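Local coordinates for protein probable oxidoreductase (Mycobacterium abscessus, PDB 4EYE) that probably catalyses an NAD(P)H-dependent oxidation-reduction as a member of the quinone oxidoreductase branch of the medium-chain dehydrogenase/reductase family, at residues 31-36 and 63-68; 129-134 and 308-313; 143-148 and 296-301; 162-167 and 229-234. All coordinates share one frame; numbering follows the deposited sequence.

Contact 1: 31-36 and 63-68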
loop_
_atom_site.group_PDB
_atom_site.type_symbol
_atom_site.label_atom_id
_atom_site.label_comp_id
_atom_site.label_asym_id
_atom_site.label_seq_id
_atom_site.Cartn_x
_atom_site.Cartn_y
_atom_site.Cartn_z
ATOM N N SER A 31 -14.792 14.476 -10.212
ATOM C CA SER A 31 -14.015 14.764 -11.422
ATOM C C SER A 31 -12.529 14.358 -11.280
ATOM O O SER A 31 -11.710 14.717 -12.132
ATOM C CB SER A 31 -14.106 16.256 -11.737
ATOM O OG SER A 31 -13.469 17.017 -10.695
ATOM N N GLY A 32 -12.177 13.599 -10.246
ATOM C CA GLY A 32 -10.769 13.260 -10.015
ATOM C C GLY A 32 -10.045 14.374 -9.261
ATOM O O GLY A 32 -10.701 15.195 -8.598
ATOM N N PRO A 33 -8.697 14.412 -9.358
ATOM C CA PRO A 33 -7.871 15.406 -8.640
ATOM C C PRO A 33 -8.295 16.866 -8.810
ATOM O O PRO A 33 -8.180 17.640 -7.857
ATOM C CB PRO A 33 -6.467 15.182 -9.224
ATOM C CG PRO A 33 -6.438 13.729 -9.511
ATOM C CD PRO A 33 -7.845 13.402 -10.022
ATOM N N GLU A 34 -8.779 17.217 -10.013
ATOM C CA GLU A 34 -9.270 18.555 -10.336
ATOM C C GLU A 34 -10.344 19.013 -9.382
ATOM O O GLU A 34 -10.466 20.210 -9.116
ATOM C CB GLU A 34 -9.834 18.612 -11.787
ATOM N N GLY A 35 -11.137 18.091 -8.840
ATOM C CA GLY A 35 -12.190 18.474 -7.892
ATOM C C GLY A 35 -11.768 18.642 -6.446
ATOM O O GLY A 35 -12.627 18.857 -5.548
ATOM N N LEU A 36 -10.476 18.548 -6.177
ATOM C CA LEU A 36 -9.997 18.558 -4.804
ATOM C C LEU A 36 -9.724 19.999 -4.388
ATOM O O LEU A 36 -9.051 20.713 -5.106
ATOM C CB LEU A 36 -8.728 17.714 -4.645
ATOM C CG LEU A 36 -8.809 16.188 -4.797
ATOM C CD1 LEU A 36 -7.451 15.530 -4.730
ATOM C CD2 LEU A 36 -9.690 15.606 -3.722
ATOM N N PRO A 63 -6.640 3.525 -4.114
ATOM C CA PRO A 63 -8.069 3.710 -3.771
ATOM C C PRO A 63 -8.486 5.162 -3.559
ATOM O O PRO A 63 -9.569 5.565 -4.009
ATOM C CB PRO A 63 -8.234 2.901 -2.489
ATOM C CG PRO A 63 -7.231 1.785 -2.640
ATOM C CD PRO A 63 -6.034 2.439 -3.322
ATOM N N ASP A 64 -7.610 5.969 -2.958
ATOM C CA ASP A 64 -7.902 7.388 -2.749
ATOM C C ASP A 64 -8.205 8.039 -4.070
ATOM O O ASP A 64 -9.215 8.726 -4.241
ATOM C CB ASP A 64 -6.745 8.197 -2.123
ATOM C CG ASP A 64 -6.254 7.665 -0.810
ATOM O OD1 ASP A 64 -7.037 7.088 0.005
ATOM O OD2 ASP A 64 -5.048 7.936 -0.518
ATOM N N TYR A 65 -7.295 7.846 -5.004
ATOM C CA TYR A 65 -7.423 8.401 -6.350
ATOM C C TYR A 65 -8.718 7.932 -7.064
ATOM O O TYR A 65 -9.475 8.730 -7.640
ATOM C CB TYR A 65 -6.181 7.990 -7.148
ATOM C CG TYR A 65 -6.297 8.254 -8.631
ATOM C CD1 TYR A 65 -6.536 9.534 -9.097
ATOM C CD2 TYR A 65 -6.168 7.233 -9.558
ATOM C CE1 TYR A 65 -6.651 9.793 -10.443
ATOM C CE2 TYR A 65 -6.303 7.485 -10.922
ATOM C CZ TYR A 65 -6.560 8.782 -11.346
ATOM O OH TYR A 65 -6.681 9.081 -12.684
ATOM N N LEU A 66 -8.971 6.631 -7.003
ATOM C CA LEU A 66 -10.191 6.059 -7.582
ATOM C C LEU A 66 -11.427 6.713 -6.973
ATOM O O LEU A 66 -12.393 6.987 -7.695
ATOM C CB LEU A 66 -10.231 4.510 -7.394
ATOM C CG LEU A 66 -9.141 3.672 -8.126
ATOM C CD1 LEU A 66 -9.321 2.134 -8.041
ATOM C CD2 LEU A 66 -9.090 4.057 -9.619
ATOM N N MET A 67 -11.394 6.963 -5.657
ATOM C CA MET A 67 -12.521 7.561 -4.970
ATOM C C MET A 67 -12.780 8.971 -5.482
ATOM O O MET A 67 -13.910 9.361 -5.649
ATOM C CB MET A 67 -12.321 7.565 -3.456
ATOM C CG MET A 67 -12.521 6.195 -2.882
ATOM S SD MET A 67 -12.345 6.128 -1.082
ATOM C CE MET A 67 -13.960 6.626 -0.596
ATOM N N THR A 68 -11.711 9.713 -5.771
ATOM C CA THR A 68 -11.884 11.050 -6.327
ATOM C C THR A 68 -12.572 11.063 -7.709
ATOM O O THR A 68 -13.134 12.088 -8.102
ATOM C CB THR A 68 -10.594 11.827 -6.399
ATOM O OG1 THR A 68 -9.777 11.364 -7.478
ATOM C CG2 THR A 68 -9.863 11.737 -5.048
#

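Contact 2: 129-134 and 308-313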
loop_
_atom_site.group_PDB
_atom_site.type_symbol
_atom_site.label_atom_id
_atom_site.label_comp_id
_atom_site.label_asym_id
_atom_site.label_seq_id
_atom_site.Cartn_x
_atom_site.Cartn_y
_atom_site.Cartn_z
ATOM N N PRO A 129 6.190 1.618 14.448
ATOM C CA PRO A 129 7.499 1.044 14.829
ATOM C C PRO A 129 8.489 2.146 15.196
ATOM O O PRO A 129 8.564 3.180 14.499
ATOM C CB PRO A 129 7.924 0.308 13.577
ATOM C CG PRO A 129 6.628 -0.098 12.931
ATOM C CD PRO A 129 5.684 1.024 13.194
ATOM N N PRO A 130 9.196 1.972 16.313
ATOM C CA PRO A 130 10.051 3.102 16.749
ATOM C C PRO A 130 11.175 3.433 15.785
ATOM O O PRO A 130 11.681 4.551 15.844
ATOM C CB PRO A 130 10.609 2.649 18.097
ATOM C CG PRO A 130 10.440 1.178 18.149
ATOM C CD PRO A 130 9.231 0.852 17.265
ATOM N N GLN A 131 11.547 2.525 14.903
ATOM C CA GLN A 131 12.635 2.803 13.965
ATOM C C GLN A 131 12.207 3.753 12.818
ATOM O O GLN A 131 13.070 4.274 12.093
ATOM C CB GLN A 131 13.163 1.496 13.350
ATOM C CG GLN A 131 13.786 0.535 14.372
ATOM C CD GLN A 131 12.829 -0.552 14.854
ATOM O OE1 GLN A 131 11.620 -0.412 14.803
ATOM N NE2 GLN A 131 13.395 -1.629 15.352
ATOM N N LEU A 132 10.894 3.968 12.639
ATOM C CA LEU A 132 10.378 4.668 11.470
ATOM C C LEU A 132 9.961 6.081 11.793
ATOM O O LEU A 132 9.400 6.379 12.881
ATOM C CB LEU A 132 9.172 3.887 10.850
ATOM C CG LEU A 132 9.434 2.442 10.401
ATOM C CD1 LEU A 132 8.161 1.895 9.740
ATOM C CD2 LEU A 132 10.647 2.319 9.483
ATOM N N ASP A 133 10.143 6.976 10.829
ATOM C CA ASP A 133 9.461 8.240 10.925
ATOM C C ASP A 133 7.987 8.099 10.464
ATOM O O ASP A 133 7.589 7.033 10.018
ATOM C CB ASP A 133 10.224 9.370 10.188
ATOM C CG ASP A 133 10.124 9.300 8.685
ATOM O OD1 ASP A 133 9.199 8.663 8.118
ATOM O OD2 ASP A 133 10.968 9.940 8.047
ATOM N N ASP A 134 7.193 9.158 10.613
ATOM C CA ASP A 134 5.743 9.099 10.317
ATOM C C ASP A 134 5.400 8.813 8.856
ATOM O O ASP A 134 4.451 8.113 8.577
ATOM C CB ASP A 134 5.007 10.358 10.832
ATOM C CG ASP A 134 5.037 10.428 12.334
ATOM O OD1 ASP A 134 5.224 9.392 13.014
ATOM O OD2 ASP A 134 4.870 11.506 12.877
ATOM N N GLY A 308 15.811 -4.090 9.469
ATOM C CA GLY A 308 16.369 -2.997 8.645
ATOM C C GLY A 308 15.460 -2.481 7.541
ATOM O O GLY A 308 15.831 -1.553 6.837
ATOM N N MET A 309 14.281 -3.067 7.360
ATOM C CA MET A 309 13.430 -2.615 6.261
ATOM C C MET A 309 12.974 -1.165 6.472
ATOM O O MET A 309 12.448 -0.811 7.520
ATOM C CB MET A 309 12.204 -3.542 6.094
ATOM C CG MET A 309 11.384 -3.285 4.846
ATOM S SD MET A 309 9.999 -4.433 4.689
ATOM C CE MET A 309 8.883 -3.880 5.988
ATOM N N ARG A 310 13.138 -0.346 5.456
ATOM C CA ARG A 310 12.681 1.022 5.504
ATOM C C ARG A 310 11.857 1.307 4.239
ATOM O O ARG A 310 12.413 1.354 3.130
ATOM C CB ARG A 310 13.886 2.006 5.578
ATOM C CG ARG A 310 14.735 1.900 6.818
ATOM C CD ARG A 310 13.980 2.322 8.081
ATOM N NE ARG A 310 14.831 2.185 9.244
ATOM C CZ ARG A 310 14.983 1.073 9.957
ATOM N NH1 ARG A 310 14.318 -0.052 9.645
ATOM N NH2 ARG A 310 15.834 1.060 10.990
ATOM N N PRO A 311 10.557 1.431 4.372
ATOM C CA PRO A 311 9.732 1.800 3.221
ATOM C C PRO A 311 10.191 3.076 2.545
ATOM O O PRO A 311 10.287 4.127 3.209
ATOM C CB PRO A 311 8.339 2.007 3.843
ATOM C CG PRO A 311 8.340 1.157 5.065
ATOM C CD PRO A 311 9.745 1.270 5.604
ATOM N N PRO A 312 10.500 3.011 1.238
ATOM C CA PRO A 312 10.882 4.245 0.504
ATOM C C PRO A 312 9.735 5.235 0.357
ATOM O O PRO A 312 8.642 4.859 -0.047
ATOM C CB PRO A 312 11.349 3.746 -0.869
ATOM C CG PRO A 312 11.449 2.262 -0.766
ATOM C CD PRO A 312 10.628 1.797 0.420
ATOM N N VAL A 313 9.992 6.477 0.719
ATOM C CA VAL A 313 9.063 7.551 0.541
ATOM C C VAL A 313 9.672 8.576 -0.415
ATOM O O VAL A 313 10.682 9.201 -0.093
ATOM C CB VAL A 313 8.701 8.246 1.870
ATOM C CG1 VAL A 313 7.686 9.363 1.589
ATOM C CG2 VAL A 313 8.095 7.224 2.847
HETATM O O HOH W 1 15.817 3.985 12.468
#

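Contact 3: 143-148 and 296-301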
loop_
_atom_site.group_PDB
_atom_site.type_symbol
_atom_site.label_atom_id
_atom_site.label_comp_id
_atom_site.label_asym_id
_atom_site.label_seq_id
_atom_site.Cartn_x
_atom_site.Cartn_y
_atom_site.Cartn_z
ATOM N N ASN A 143 -0.065 -0.749 1.882
ATOM C CA ASN A 143 0.758 -1.562 1.011
ATOM C C ASN A 143 1.508 -2.747 1.666
ATOM O O ASN A 143 1.569 -3.845 1.089
ATOM C CB ASN A 143 1.740 -0.719 0.171
ATOM C CG ASN A 143 1.031 0.319 -0.727
ATOM O OD1 ASN A 143 -0.152 0.191 -0.990
ATOM N ND2 ASN A 143 1.773 1.362 -1.178
ATOM N N TYR A 144 2.053 -2.534 2.856
ATOM C CA TYR A 144 2.890 -3.547 3.513
ATOM C C TYR A 144 2.063 -4.604 4.203
ATOM O O TYR A 144 2.446 -5.799 4.170
ATOM C CB TYR A 144 3.979 -2.892 4.418
ATOM C CG TYR A 144 5.075 -2.205 3.581
ATOM C CD1 TYR A 144 4.813 -1.037 2.846
ATOM C CD2 TYR A 144 6.345 -2.754 3.471
ATOM C CE1 TYR A 144 5.775 -0.422 2.087
ATOM C CE2 TYR A 144 7.317 -2.156 2.684
ATOM C CZ TYR A 144 7.051 -0.976 2.011
ATOM O OH TYR A 144 8.044 -0.399 1.212
ATOM N N HIS A 145 0.946 -4.215 4.831
ATOM C CA HIS A 145 0.070 -5.205 5.434
ATOM C C HIS A 145 -0.559 -6.066 4.386
ATOM O O HIS A 145 -0.693 -7.255 4.588
ATOM C CB HIS A 145 -1.048 -4.559 6.293
ATOM C CG HIS A 145 -0.584 -4.122 7.621
ATOM N ND1 HIS A 145 -0.727 -4.880 8.720
ATOM C CD2 HIS A 145 0.095 -2.967 8.023
ATOM C CE1 HIS A 145 -0.166 -4.251 9.745
ATOM N NE2 HIS A 145 0.330 -3.091 9.317
ATOM N N THR A 146 -0.932 -5.476 3.245
ATOM C CA THR A 146 -1.460 -6.239 2.128
ATOM C C THR A 146 -0.468 -7.308 1.639
ATOM O O THR A 146 -0.837 -8.465 1.457
ATOM C CB THR A 146 -1.839 -5.328 0.948
ATOM O OG1 THR A 146 -2.836 -4.411 1.370
ATOM C CG2 THR A 146 -2.372 -6.133 -0.228
ATOM N N MET A 147 0.777 -6.897 1.450
ATOM C CA MET A 147 1.802 -7.780 0.929
ATOM C C MET A 147 2.310 -8.786 1.965
ATOM O O MET A 147 2.576 -9.919 1.590
ATOM C CB MET A 147 2.934 -7.014 0.216
ATOM C CG MET A 147 2.540 -6.408 -1.157
ATOM S SD MET A 147 1.727 -7.604 -2.289
ATOM C CE MET A 147 2.889 -8.971 -2.254
ATOM N N TYR A 148 2.319 -8.437 3.257
ATOM C CA TYR A 148 2.630 -9.424 4.309
ATOM C C TYR A 148 1.579 -10.543 4.275
ATOM O O TYR A 148 1.919 -11.726 4.218
ATOM C CB TYR A 148 2.690 -8.827 5.713
ATOM C CG TYR A 148 3.345 -9.771 6.692
ATOM C CD1 TYR A 148 4.712 -9.689 6.946
ATOM C CD2 TYR A 148 2.624 -10.758 7.317
ATOM C CE1 TYR A 148 5.346 -10.567 7.800
ATOM C CE2 TYR A 148 3.244 -11.661 8.174
ATOM C CZ TYR A 148 4.618 -11.527 8.422
ATOM O OH TYR A 148 5.230 -12.398 9.264
ATOM N N GLU A 296 -0.882 -10.175 13.823
ATOM C CA GLU A 296 0.185 -10.967 13.207
ATOM C C GLU A 296 0.887 -10.229 12.080
ATOM O O GLU A 296 2.077 -10.340 11.950
ATOM C CB GLU A 296 -0.351 -12.296 12.647
ATOM C CG GLU A 296 0.775 -13.259 12.354
ATOM C CD GLU A 296 0.353 -14.601 11.726
ATOM O OE1 GLU A 296 1.093 -15.037 10.789
ATOM O OE2 GLU A 296 -0.617 -15.208 12.211
ATOM N N THR A 297 0.152 -9.508 11.241
ATOM C CA THR A 297 0.790 -8.757 10.172
ATOM C C THR A 297 1.638 -7.600 10.761
ATOM O O THR A 297 2.740 -7.359 10.314
ATOM C CB THR A 297 -0.186 -8.192 9.124
ATOM O OG1 THR A 297 -1.123 -7.324 9.768
ATOM C CG2 THR A 297 -0.934 -9.328 8.426
ATOM N N GLN A 298 1.129 -6.933 11.786
ATOM C CA GLN A 298 1.887 -5.852 12.448
ATOM C C GLN A 298 3.175 -6.392 13.121
ATOM O O GLN A 298 4.236 -5.807 12.968
ATOM C CB GLN A 298 1.030 -5.151 13.509
ATOM C CG GLN A 298 1.711 -3.978 14.189
ATOM C CD GLN A 298 1.904 -2.768 13.291
ATOM O OE1 GLN A 298 1.451 -2.729 12.157
ATOM N NE2 GLN A 298 2.546 -1.725 13.833
ATOM N N ALA A 299 3.061 -7.517 13.811
ATOM C CA ALA A 299 4.214 -8.161 14.441
ATOM C C ALA A 299 5.283 -8.551 13.391
ATOM O O ALA A 299 6.466 -8.299 13.585
ATOM C CB ALA A 299 3.794 -9.349 15.320
ATOM N N GLY A 300 4.842 -9.135 12.273
ATOM C CA GLY A 300 5.727 -9.507 11.171
ATOM C C GLY A 300 6.437 -8.306 10.587
ATOM O O GLY A 300 7.666 -8.335 10.327
ATOM N N LEU A 301 5.699 -7.223 10.418
ATOM C CA LEU A 301 6.281 -5.993 9.845
ATOM C C LEU A 301 7.230 -5.298 10.827
ATOM O O LEU A 301 8.280 -4.790 10.412
ATOM C CB LEU A 301 5.202 -5.034 9.342
ATOM C CG LEU A 301 4.443 -5.514 8.110
ATOM C CD1 LEU A 301 3.244 -4.564 7.898
ATOM C CD2 LEU A 301 5.318 -5.658 6.833
#

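Contact 4: 162-167 and 229-234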
loop_
_atom_site.group_PDB
_atom_site.type_symbol
_atom_site.label_atom_id
_atom_site.label_comp_id
_atom_site.label_asym_id
_atom_site.label_seq_id
_atom_site.Cartn_x
_atom_site.Cartn_y
_atom_site.Cartn_z
ATOM N N THR A 162 11.793 -17.885 -5.762
ATOM C CA THR A 162 11.944 -16.735 -6.599
ATOM C C THR A 162 10.606 -16.097 -6.899
ATOM O O THR A 162 9.675 -16.798 -7.343
ATOM C CB THR A 162 12.623 -17.092 -7.929
ATOM O OG1 THR A 162 13.917 -17.567 -7.647
ATOM C CG2 THR A 162 12.715 -15.848 -8.821
ATOM N N VAL A 163 10.530 -14.776 -6.697
ATOM C CA VAL A 163 9.299 -14.019 -6.873
ATOM C C VAL A 163 9.469 -13.027 -7.996
ATOM O O VAL A 163 10.464 -12.303 -8.050
ATOM C CB VAL A 163 8.908 -13.287 -5.569
ATOM C CG1 VAL A 163 7.600 -12.471 -5.733
ATOM C CG2 VAL A 163 8.775 -14.300 -4.436
ATOM N N LEU A 164 8.509 -13.033 -8.918
ATOM C CA LEU A 164 8.426 -12.049 -9.959
ATOM C C LEU A 164 7.453 -10.982 -9.469
ATOM O O LEU A 164 6.285 -11.295 -9.206
ATOM C CB LEU A 164 7.884 -12.630 -11.269
ATOM C CG LEU A 164 7.591 -11.637 -12.398
ATOM C CD1 LEU A 164 8.945 -11.095 -12.825
ATOM C CD2 LEU A 164 6.824 -12.276 -13.571
ATOM N N VAL A 165 7.922 -9.746 -9.413
ATOM C CA VAL A 165 7.077 -8.619 -9.015
ATOM C C VAL A 165 6.842 -7.753 -10.248
ATOM O O VAL A 165 7.781 -7.225 -10.833
ATOM C CB VAL A 165 7.675 -7.760 -7.871
ATOM C CG1 VAL A 165 6.723 -6.592 -7.547
ATOM C CG2 VAL A 165 7.947 -8.604 -6.607
ATOM N N LEU A 166 5.576 -7.607 -10.618
ATOM C CA LEU A 166 5.164 -6.737 -11.730
ATOM C C LEU A 166 4.777 -5.366 -11.164
ATOM O O LEU A 166 4.552 -5.210 -9.945
ATOM C CB LEU A 166 3.987 -7.379 -12.472
ATOM C CG LEU A 166 4.283 -8.748 -13.162
ATOM C CD1 LEU A 166 3.031 -9.410 -13.696
ATOM C CD2 LEU A 166 5.208 -8.525 -14.334
ATOM N N GLY A 167 4.682 -4.363 -12.040
ATOM C CA GLY A 167 4.376 -2.966 -11.594
ATOM C C GLY A 167 5.292 -2.529 -10.443
ATOM O O GLY A 167 4.852 -1.949 -9.442
ATOM N N ASP A 229 8.621 -19.101 -8.867
ATOM C CA ASP A 229 7.724 -19.804 -7.953
ATOM C C ASP A 229 6.455 -19.053 -7.681
ATOM O O ASP A 229 5.417 -19.661 -7.422
ATOM C CB ASP A 229 8.440 -20.044 -6.658
ATOM C CG ASP A 229 9.675 -20.881 -6.861
ATOM O OD1 ASP A 229 9.512 -22.025 -7.328
ATOM O OD2 ASP A 229 10.767 -20.407 -6.533
ATOM N N MET A 230 6.554 -17.733 -7.747
ATOM C CA MET A 230 5.461 -16.844 -7.436
ATOM C C MET A 230 5.527 -15.587 -8.259
ATOM O O MET A 230 6.598 -15.043 -8.514
ATOM C CB MET A 230 5.503 -16.468 -5.940
ATOM C CG MET A 230 4.341 -15.574 -5.489
ATOM S SD MET A 230 4.458 -15.238 -3.710
ATOM C CE MET A 230 4.238 -16.900 -3.062
ATOM N N VAL A 231 4.360 -15.106 -8.654
ATOM C CA VAL A 231 4.249 -13.852 -9.345
ATOM C C VAL A 231 3.349 -12.962 -8.501
ATOM O O VAL A 231 2.292 -13.407 -8.034
ATOM C CB VAL A 231 3.665 -14.029 -10.776
ATOM C CG1 VAL A 231 3.254 -12.684 -11.349
ATOM C CG2 VAL A 231 4.628 -14.773 -11.696
ATOM N N VAL A 232 3.749 -11.705 -8.308
ATOM C CA VAL A 232 2.883 -10.676 -7.727
ATOM C C VAL A 232 2.435 -9.733 -8.819
ATOM O O VAL A 232 3.253 -9.095 -9.508
ATOM C CB VAL A 232 3.579 -9.912 -6.585
ATOM C CG1 VAL A 232 2.698 -8.736 -6.090
ATOM C CG2 VAL A 232 3.896 -10.882 -5.435
ATOM N N ASP A 233 1.132 -9.663 -9.008
ATOM C CA ASP A 233 0.559 -8.874 -10.094
ATOM C C ASP A 233 -0.439 -7.840 -9.592
ATOM O O ASP A 233 -1.585 -8.193 -9.312
ATOM C CB ASP A 233 -0.140 -9.799 -11.094
ATOM C CG ASP A 233 -0.720 -9.031 -12.271
ATOM O OD1 ASP A 233 -0.371 -7.833 -12.451
ATOM O OD2 ASP A 233 -1.540 -9.625 -13.001
ATOM N N PRO A 234 0.003 -6.573 -9.431
ATOM C CA PRO A 234 -0.892 -5.492 -9.034
ATOM C C PRO A 234 -1.419 -4.700 -10.236
ATOM O O PRO A 234 -2.102 -3.699 -10.047
ATOM C CB PRO A 234 0.016 -4.600 -8.178
ATOM C CG PRO A 234 1.385 -4.819 -8.697
ATOM C CD PRO A 234 1.377 -6.068 -9.566
#

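Contact 1: 31-36 and 63-68
Thr68 meets Gly32 and Pro33 where the loop 31-36 runs past Tyr65 and Thr68 of helix 62-68. Thr68 has by far the most surface covered here. Its carbonyl O accepts the backbone N of Gly32 at 2.8 Å. This is the one hydrogen bond between the two segments, and it is bent. The side chain of Thr68 points at the loop. Its OG1 lies between the backbone N and the carbonyl carbon (chi1 75°), which turns the hydroxyl back along the helix. There it donates to Tyr65 O at 2.7 Å, in the carbonyl plane and on a lone pair. The same OG1 packs against Gly32 CA at 3.3 Å. The other branch, CG2, meets Leu36 CD2 at 4.1 Å.

Gly32 has a positive phi of 83°, a conformation glycine takes easily. Pro33 follows and opens the short 3-10 turn 33-35. Its CD comes to the ring edge of Tyr65, in the ring plane, 3.8 Å from CE1. The ring of Pro33 also crosses the Thr68 side chain at about a right angle.

Helix 322-330 packs beside both parts: Pro33 touches Gln327, Leu36 touches Leu326, and Tyr65 touches Phe329 and Ala330. The contact thus ties the turn between strands 21-27 and 36-42, a beta hairpin, to helix 62-68. This is consistent with the GroES-like catalytic domain of medium-chain dehydrogenases/reductases.

Contact 2: 129-134 and 308-313
Arg310 reaches across to Gln131 and Leu132, and Arg310 and Leu132 share most of the contact. The arginine chain leaves CA with CG beside the backbone N and then bends at chi2 (-67°). The bend brings CD up to Leu132 CD2 at 3.6 Å and turns the guanidinium back toward the carbonyl of Met309. NH1 donates to Met309 O at 2.9 Å. That oxygen lies in the guanidinium plane, although the donor stands above the carbonyl plane. NH1 also bonds Val305 O in the helix before, so two backbone carbonyls hold the group in place.

Gln131 lies across this flat group. Its CB sits over one guanidinium face, offset toward the rim, 3.6 Å from Arg310 NH2. The Gln131 amide plane is 48° from the guanidinium plane, so the two are not stacked. A water accepts a weak bond from NH2 and donates to Gln131 O at 2.8 Å.

Leu132 closes a type I turn from Pro129. With its CG anti to the carbonyl carbon (chi1 -58°), it sends CD2 toward the other segment. That methyl also meets Pro311 CD at 4.1 Å.

Around this pair, Gln131 and Leu132 pack on the end of helix 293-306, and Pro311 and Leu132 pack on Leu140 of helix 134-140. Asp133 caps the start of that helix at Glu136 N. Met309 and Pro312 lean on helix 171-182.

Contact 3: 143-148 and 296-301
Helical segments 143-148 and 296-301 cross nearly at right angles, their axes 9.6 Å apart and 103° between their directions. His145 is held at both ring nitrogens. ND1 shares a hydrogen bond of 2.7 Å with Thr297 OG1, which also bonds Leu294 O. NE2 donates a weak bond to Gln298 OE1 at 3.1 Å. Both oxygens lie in the ring plane, and the Gln298 amide is nearly coplanar with the ring. These bonds fix the rotation of the imidazole. Leu301 CD1 covers one face in a CH-pi contact, 3.6 Å from the ring centroid. Its other methyl, CD2, packs on Tyr144 CB at 3.9 Å.

Tyr148 is a knob in a hole formed by Glu296, Thr297, Gly300 and Leu301. Its CG is anti to the backbone N (chi1 -165°), which extends the ring across helix 293-306. OH comes 3.5 Å from Gly300 CA. Gly300 has no side chain, and the ring of Tyr148 lies directly against its CA. Thr297 O lies over one ring face.

Trp283 of helix 283-289 packs on His145 and Thr297. Leu126 of strand 125-127 touches His145 and Gln298, while Tyr144 packs on helix 171-182 and bonds Gln178.

Contact 4: 162-167 and 229-234
Leu164 and Val231 lie side by side on one face of two parallel strands, pointing the same way, with Leu164 CD2 3.8 Å from Val231 CG2. Leu166 follows on that side. Its CD1 meets Val231 CG1 at 4.0 Å and also reaches the Asp233 carboxylate, whose OD1 is hydrogen-bonded to Ile235 N and Gly236 N. On the other face, the side chains of Val163 and Val232 cross at a slant, with Val163 CG1 4.0 Å from Val232 CG2, and Val163 CG2 packs on Met230 CB.

Leu164 joins the backbone ladder twice: its N donates to Met230 O, and its O accepts Val232 N at 2.7 Å. Leu166 N bonds Val232 O. These three bonds are nearly straight.

The side chain of Asp229 turns to Thr162. With CG beside the backbone N (chi1 -60°), OD2 receives Thr162 N at 2.8 Å through its anti lone pair. Thr162 O accepts both Asp229 N and Met230 N.

These are central strands of the six-stranded parallel sheet, a Rossmann-type fold. Strand 186-191 pairs with 162-165 on its other side, and strand 251-255 flanks 228-233. Helix 143-154 covers the face of Val163, Met230 and Val232 through Met147 and Tyr151.

How the contacts relate
Contact 1 comes first along the chain and closes before the others begin. Its centre is about 27 to 28 Å from the centres of the other three. Contact 2 pairs the loop after strand 125-127 with the loop leading into strand 313-318. Both strands belong to the mixed sheet, so contact 2 lies where the chain leaves that sheet and returns to it. Contact 3 falls within that span, and contact 4 within the span of contact 3. Contacts 2 and 3 are about 13 Å apart between centres and touch through Tyr144. Contact 3 packs helices beside the parallel sheet of contact 4, about 17 Å away between centres, where Met147 meets Val232.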